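PDB 4M9O: beta-2-microglobulin from Danio rerio, which forms a component of the class I major histocompatibility complex and takes part in presenting peptide antigens to the immune system. Local coordinates for residues S30-P35 with T54-E59; C82-M87 with K91-E96. All coordinates share one frame; numbering follows the deposited sequence.

Both contacts belong to one immunoglobulin C1-type sandwich, but they hold different elements. Contact 1 (30-35 with 54-59) has its centre about 14 Å from the centre of the chain. It joins the loop after strand 23-30 to the break in an edge strand, 52-59, through a few apolar atoms, setting buried Phe32 against exposed Leu56. The centre of contact 2 (82-87 with 91-96) is about 7 Å from that of the chain. It pairs two strands of the other sheet by backbone hydrogen bonds. Cys82, Ser83 and Val84 are buried there, while Lys91 and Lys92 are exposed. The two contacts meet where His86 NE2 reaches Pro34 O at 3.0 Å, probably as a hydrogen bond.

Contact 1 of 2, residues S30-P35 with T54-E59; sequences SSFHPP and TDLAFE
Phe32 takes a chi1 of 44°, which puts CG between its backbone N and carbonyl carbon, and Leu56 takes a chi1 of 179°, with CG anti to its backbone N. These torsions bring one methyl of Leu56, CD1, to the CZ/CE1 edge of the Phe32 ring. The two side chains run past each other in opposite senses. The methyl comes in near the ring plane. Leu56 CD1 lies 3.8 Å from Phe32 CZ and 4.1 Å from Phe32 CE1. The other branch of the leucine turns to Pro35, where Leu56 CD2 lies 4.1 Å from Pro35 CB. Leu56 thus divides its two methyls between two partners. The contact is small and has no hydrogen bond across it; it buries 108 Å², both sides summed.

The fold is an immunoglobulin C1-type domain. Residues 30-35 lead out of strand 23-30 into the loop before strand 38-43, and strand 52-59 is one of the two edge strands of its sheet within the chain. Leu56 sits in the break of that strand, just before its regular part 57-59. The peptide bond before Pro34 is cis, a known feature of this loop in beta-2-microglobulins.

Backbone atoms of the same segment lie at the edge of the Phe32 ring. Pro34 O lies in the ring plane, 3.7 Å from Phe32 CD1. Ser30 N lies in the ring plane at another edge, 3.8 Å from Phe32 CE2. Phe32 is buried, whereas Leu56 is exposed. Phe64 of strand 63-72 touches both Phe32 and Pro35, and Pro7 and Ile37 also pack on Phe32.

Contact 2 of 2, residues C82-M87 with K91-E96; sequences CSVRHM and KKFSWE
Lys92 folds over Ser83 on one face of the sheet. The lysine chain bends at chi2 (-90°) and again beyond it. This carries its end alongside the serine, with Lys92 NZ giving a hydrogen bond to Ser83 OG at 3.2 Å. Lys92 CD rests 3.7 Å from Ser83 CB. With an alanine at this serine position, the Lys92 ammonium would probably lose its acceptor and the bent chain would be freer to turn.

Cys82, Val84 and Phe93 point to the other face. The Phe93 ring turns its edge to the backbone, with Cys82 O in the ring plane 3.8 Å from Phe93 CD2. Val84 CG2 approaches the same ring obliquely, 4.3 Å from Phe93 CE2.

The backbones form an antiparallel hairpin. Cys82 with Phe93 and Val84 with Lys91 are hydrogen-bonded pairs, and Ser83 with Lys92 is the non-hydrogen-bonded pair between them. Each hydrogen-bonded pair has two N-H to O bonds. Phe93 N to Cys82 O is the shortest of the four, at 2.8 Å. Val84 N to Lys91 O is nearly straight, 178° at the hydrogen.

Cys82 carries the disulfide to Cys27, which ties this sheet to strand 23-30 of the other. Val9 and Val11 of strand 8-13 pack on Phe93, and strand 38-43 flanks strand 80-86 on the side away from 89-94.

Contact 1 of 2, residues S30-P35 with T54-E59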
loop_
_atom_site.group_PDB
_atom_site.type_symbol
_atom_site.label_atom_id
_atom_site.label_comp_id
_atom_site.label_asym_id
_atom_site.label_seq_id
_atom_site.Cartn_x
_atom_site.Cartn_y
_atom_site.Cartn_z
ATOM N N SER A 30 8.776 2.581 -0.387
ATOM C CA SER A 30 10.189 2.503 -0.370
ATOM C C SER A 30 10.925 3.768 -0.752
ATOM O O SER A 30 10.406 4.576 -1.395
ATOM C CB SER A 30 10.600 1.371 -1.304
ATOM O OG SER A 30 11.961 1.200 -1.282
ATOM N N SER A 31 12.175 3.842 -0.363
ATOM C CA SER A 31 13.131 4.882 -0.721
ATOM C C SER A 31 12.809 6.324 -0.356
ATOM O O SER A 31 13.107 7.194 -1.080
ATOM C CB SER A 31 13.439 4.810 -2.203
ATOM O OG SER A 31 13.685 3.522 -2.603
ATOM N N PHE A 32 12.199 6.530 0.781
ATOM C CA PHE A 32 11.779 7.823 1.215
ATOM C C PHE A 32 12.706 8.273 2.298
ATOM O O PHE A 32 13.226 7.475 2.974
ATOM C CB PHE A 32 10.348 7.789 1.740
ATOM C CG PHE A 32 10.076 6.629 2.625
ATOM C CD1 PHE A 32 10.225 6.727 3.956
ATOM C CD2 PHE A 32 9.716 5.410 2.108
ATOM C CE1 PHE A 32 9.995 5.665 4.749
ATOM C CE2 PHE A 32 9.516 4.377 2.903
ATOM C CZ PHE A 32 9.665 4.515 4.233
ATOM N N HIS A 33 12.910 9.579 2.378
ATOM C CA HIS A 33 13.641 10.309 3.416
ATOM C C HIS A 33 12.848 11.599 3.717
ATOM O O HIS A 33 12.552 12.314 2.827
ATOM C CB HIS A 33 14.986 10.793 2.917
ATOM C CG HIS A 33 15.920 9.745 2.457
ATOM N ND1 HIS A 33 16.273 8.672 3.218
ATOM C CD2 HIS A 33 16.666 9.669 1.347
ATOM C CE1 HIS A 33 17.173 7.963 2.592
ATOM N NE2 HIS A 33 17.415 8.536 1.441
ATOM N N PRO A 34 12.557 11.929 4.962
ATOM C CA PRO A 34 12.888 11.160 6.144
ATOM C C PRO A 34 12.034 9.913 6.389
ATOM O O PRO A 34 11.004 9.868 5.803
ATOM C CB PRO A 34 12.654 12.189 7.251
ATOM C CG PRO A 34 11.665 13.042 6.742
ATOM C CD PRO A 34 11.847 13.160 5.321
ATOM N N PRO A 35 12.382 9.132 7.367
ATOM C CA PRO A 35 11.706 7.884 7.622
ATOM C C PRO A 35 10.367 8.009 8.327
ATOM O O PRO A 35 9.940 7.036 8.790
ATOM C CB PRO A 35 12.723 7.095 8.433
ATOM C CG PRO A 35 13.564 8.072 8.984
ATOM C CD PRO A 35 13.689 9.147 8.008
ATOM N N THR A 54 4.470 -4.242 8.330
ATOM C CA THR A 54 5.800 -4.648 8.719
ATOM C C THR A 54 6.463 -3.541 9.534
ATOM O O THR A 54 6.070 -2.442 9.466
ATOM C CB THR A 54 6.691 -5.087 7.524
ATOM O OG1 THR A 54 6.906 -4.008 6.648
ATOM C CG2 THR A 54 6.061 -6.230 6.771
ATOM N N ASP A 55 7.428 -3.894 10.347
ATOM C CA ASP A 55 8.234 -2.926 11.038
ATOM C C ASP A 55 9.134 -2.279 9.998
ATOM O O ASP A 55 9.558 -2.926 9.126
ATOM C CB ASP A 55 9.008 -3.551 12.169
ATOM C CG ASP A 55 8.116 -3.953 13.329
ATOM O OD1 ASP A 55 7.374 -3.120 13.830
ATOM O OD2 ASP A 55 8.145 -5.108 13.714
ATOM N N LEU A 56 9.372 -0.997 10.112
ATOM C CA LEU A 56 10.139 -0.259 9.139
ATOM C C LEU A 56 11.525 -0.853 9.001
ATOM O O LEU A 56 12.163 -1.107 9.965
ATOM C CB LEU A 56 10.225 1.196 9.552
ATOM C CG LEU A 56 11.027 2.123 8.657
ATOM C CD1 LEU A 56 10.272 2.574 7.479
ATOM C CD2 LEU A 56 11.599 3.238 9.375
ATOM N N ALA A 57 11.932 -1.098 7.775
ATOM C CA ALA A 57 13.197 -1.703 7.471
ATOM C C ALA A 57 14.185 -0.711 6.894
ATOM O O ALA A 57 13.824 0.149 6.189
ATOM C CB ALA A 57 13.016 -2.838 6.535
ATOM N N PHE A 58 15.427 -0.845 7.255
ATOM C CA PHE A 58 16.474 0.051 6.811
ATOM C C PHE A 58 17.647 -0.746 6.250
ATOM O O PHE A 58 18.199 -1.553 6.922
ATOM C CB PHE A 58 16.899 0.915 7.975
ATOM C CG PHE A 58 18.012 1.866 7.683
ATOM C CD1 PHE A 58 17.963 2.706 6.630
ATOM C CD2 PHE A 58 19.083 1.942 8.504
ATOM C CE1 PHE A 58 18.939 3.573 6.394
ATOM C CE2 PHE A 58 20.090 2.843 8.257
ATOM C CZ PHE A 58 20.002 3.638 7.206
ATOM N N GLU A 59 17.993 -0.491 5.008
ATOM C CA GLU A 59 19.007 -1.235 4.308
ATOM C C GLU A 59 20.112 -0.431 3.591
ATOM O O GLU A 59 19.872 0.569 2.998
ATOM C CB GLU A 59 18.329 -2.201 3.351
ATOM C CG GLU A 59 18.006 -3.520 4.005
ATOM C CD GLU A 59 16.777 -4.239 3.463
ATOM O OE1 GLU A 59 16.525 -4.203 2.247
ATOM O OE2 GLU A 59 16.087 -4.890 4.264
#

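Contact 2 of 2, residues C82-M87 with K91-E96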
loop_
_atom_site.group_PDB
_atom_site.type_symbol
_atom_site.label_atom_id
_atom_site.label_comp_id
_atom_site.label_asym_id
_atom_site.label_seq_id
_atom_site.Cartn_x
_atom_site.Cartn_y
_atom_site.Cartn_z
ATOM N N CYS A 82 -4.405 2.637 -1.791
ATOM C CA CYS A 82 -3.407 2.764 -0.754
ATOM C C CYS A 82 -3.153 4.222 -0.561
ATOM O O CYS A 82 -2.920 4.909 -1.478
ATOM C CB CYS A 82 -2.111 2.057 -1.119
ATOM S SG CYS A 82 -0.789 2.221 -0.010
ATOM N N SER A 83 -3.221 4.676 0.660
ATOM C CA SER A 83 -3.024 6.063 0.976
ATOM C C SER A 83 -1.712 6.260 1.721
ATOM O O SER A 83 -1.518 5.659 2.707
ATOM C CB SER A 83 -4.186 6.541 1.797
ATOM O OG SER A 83 -4.210 7.903 2.011
ATOM N N VAL A 84 -0.833 7.099 1.206
ATOM C CA VAL A 84 0.473 7.353 1.797
ATOM C C VAL A 84 0.746 8.818 2.185
ATOM O O VAL A 84 0.712 9.680 1.376
ATOM C CB VAL A 84 1.592 6.862 0.873
ATOM C CG1 VAL A 84 2.907 7.039 1.468
ATOM C CG2 VAL A 84 1.386 5.468 0.447
ATOM N N ARG A 85 1.039 9.057 3.445
ATOM C CA ARG A 85 1.411 10.354 3.933
ATOM C C ARG A 85 2.896 10.443 4.311
ATOM O O ARG A 85 3.386 9.694 5.093
ATOM C CB ARG A 85 0.519 10.772 5.093
ATOM C CG ARG A 85 0.760 12.150 5.661
ATOM C CD ARG A 85 -0.488 12.718 6.244
ATOM N NE ARG A 85 -0.417 14.107 6.658
ATOM C CZ ARG A 85 -0.912 15.143 6.000
ATOM N NH1 ARG A 85 -1.487 15.008 4.834
ATOM N NH2 ARG A 85 -0.796 16.339 6.520
ATOM N N HIS A 86 3.559 11.371 3.661
ATOM C CA HIS A 86 4.945 11.708 3.870
ATOM C C HIS A 86 5.110 13.213 3.774
ATOM O O HIS A 86 4.597 13.801 2.890
ATOM C CB HIS A 86 5.747 11.058 2.768
ATOM C CG HIS A 86 7.220 11.140 2.939
ATOM N ND1 HIS A 86 8.026 11.735 2.023
ATOM C CD2 HIS A 86 8.029 10.695 3.913
ATOM C CE1 HIS A 86 9.270 11.651 2.411
ATOM N NE2 HIS A 86 9.299 11.028 3.561
ATOM N N MET A 87 5.848 13.820 4.686
ATOM C CA MET A 87 6.143 15.242 4.649
ATOM C C MET A 87 4.893 16.112 4.559
ATOM O O MET A 87 4.866 17.049 3.849
ATOM C CB MET A 87 7.057 15.578 3.475
ATOM C CG MET A 87 8.461 15.041 3.538
ATOM S SD MET A 87 9.267 15.656 4.904
ATOM C CE MET A 87 9.912 17.114 4.206
ATOM N N LYS A 91 -0.936 11.130 -0.598
ATOM C CA LYS A 91 -1.138 10.667 -1.955
ATOM C C LYS A 91 -1.855 9.308 -2.000
ATOM O O LYS A 91 -1.595 8.475 -1.219
ATOM C CB LYS A 91 0.182 10.537 -2.659
ATOM C CG LYS A 91 0.874 11.793 -2.937
ATOM C CD LYS A 91 1.709 11.583 -4.134
ATOM C CE LYS A 91 2.664 12.682 -4.360
ATOM N NZ LYS A 91 3.857 12.073 -4.947
ATOM N N LYS A 92 -2.728 9.123 -2.963
ATOM C CA LYS A 92 -3.522 7.930 -3.100
ATOM C C LYS A 92 -3.141 7.111 -4.329
ATOM O O LYS A 92 -2.951 7.645 -5.382
ATOM C CB LYS A 92 -4.992 8.292 -3.142
ATOM C CG LYS A 92 -5.442 9.137 -2.033
ATOM C CD LYS A 92 -5.900 8.303 -0.926
ATOM C CE LYS A 92 -7.138 8.835 -0.279
ATOM N NZ LYS A 92 -6.927 9.299 1.099
ATOM N N PHE A 93 -2.986 5.822 -4.159
ATOM C CA PHE A 93 -2.577 4.953 -5.243
ATOM C C PHE A 93 -3.581 3.826 -5.427
ATOM O O PHE A 93 -3.813 3.060 -4.565
ATOM C CB PHE A 93 -1.162 4.434 -5.008
ATOM C CG PHE A 93 -0.152 5.515 -4.823
ATOM C CD1 PHE A 93 0.657 5.898 -5.851
ATOM C CD2 PHE A 93 -0.045 6.189 -3.650
ATOM C CE1 PHE A 93 1.554 6.875 -5.698
ATOM C CE2 PHE A 93 0.861 7.162 -3.510
ATOM C CZ PHE A 93 1.652 7.510 -4.547
ATOM N N SER A 94 -4.189 3.785 -6.585
ATOM C CA SER A 94 -5.209 2.801 -6.901
ATOM C C SER A 94 -4.690 1.434 -7.339
ATOM O O SER A 94 -3.755 1.360 -8.019
ATOM C CB SER A 94 -6.152 3.349 -7.961
ATOM O OG SER A 94 -6.874 4.452 -7.505
ATOM N N TRP A 95 -5.333 0.371 -6.934
ATOM C CA TRP A 95 -5.046 -0.940 -7.461
ATOM C C TRP A 95 -5.803 -1.039 -8.781
ATOM O O TRP A 95 -6.978 -0.915 -8.812
ATOM C CB TRP A 95 -5.473 -2.042 -6.515
ATOM C CG TRP A 95 -5.239 -3.428 -7.028
ATOM C CD1 TRP A 95 -4.085 -3.939 -7.453
ATOM C CD2 TRP A 95 -6.194 -4.460 -7.152
ATOM N NE1 TRP A 95 -4.239 -5.204 -7.830
ATOM C CE2 TRP A 95 -5.535 -5.561 -7.665
ATOM C CE3 TRP A 95 -7.558 -4.560 -6.885
ATOM C CZ2 TRP A 95 -6.181 -6.749 -7.916
ATOM C CZ3 TRP A 95 -8.176 -5.732 -7.131
ATOM C CH2 TRP A 95 -7.489 -6.815 -7.638
ATOM N N GLU A 96 -5.054 -1.264 -9.837
ATOM C CA GLU A 96 -5.521 -1.249 -11.198
ATOM C C GLU A 96 -5.194 -2.567 -11.878
ATOM O O GLU A 96 -4.227 -2.647 -12.572
ATOM C CB GLU A 96 -4.801 -0.139 -11.970
ATOM C CG GLU A 96 -5.226 1.283 -11.658
ATOM C CD GLU A 96 -4.382 2.378 -12.341
ATOM O OE1 GLU A 96 -3.424 2.064 -13.062
ATOM O OE2 GLU A 96 -4.682 3.574 -12.155
#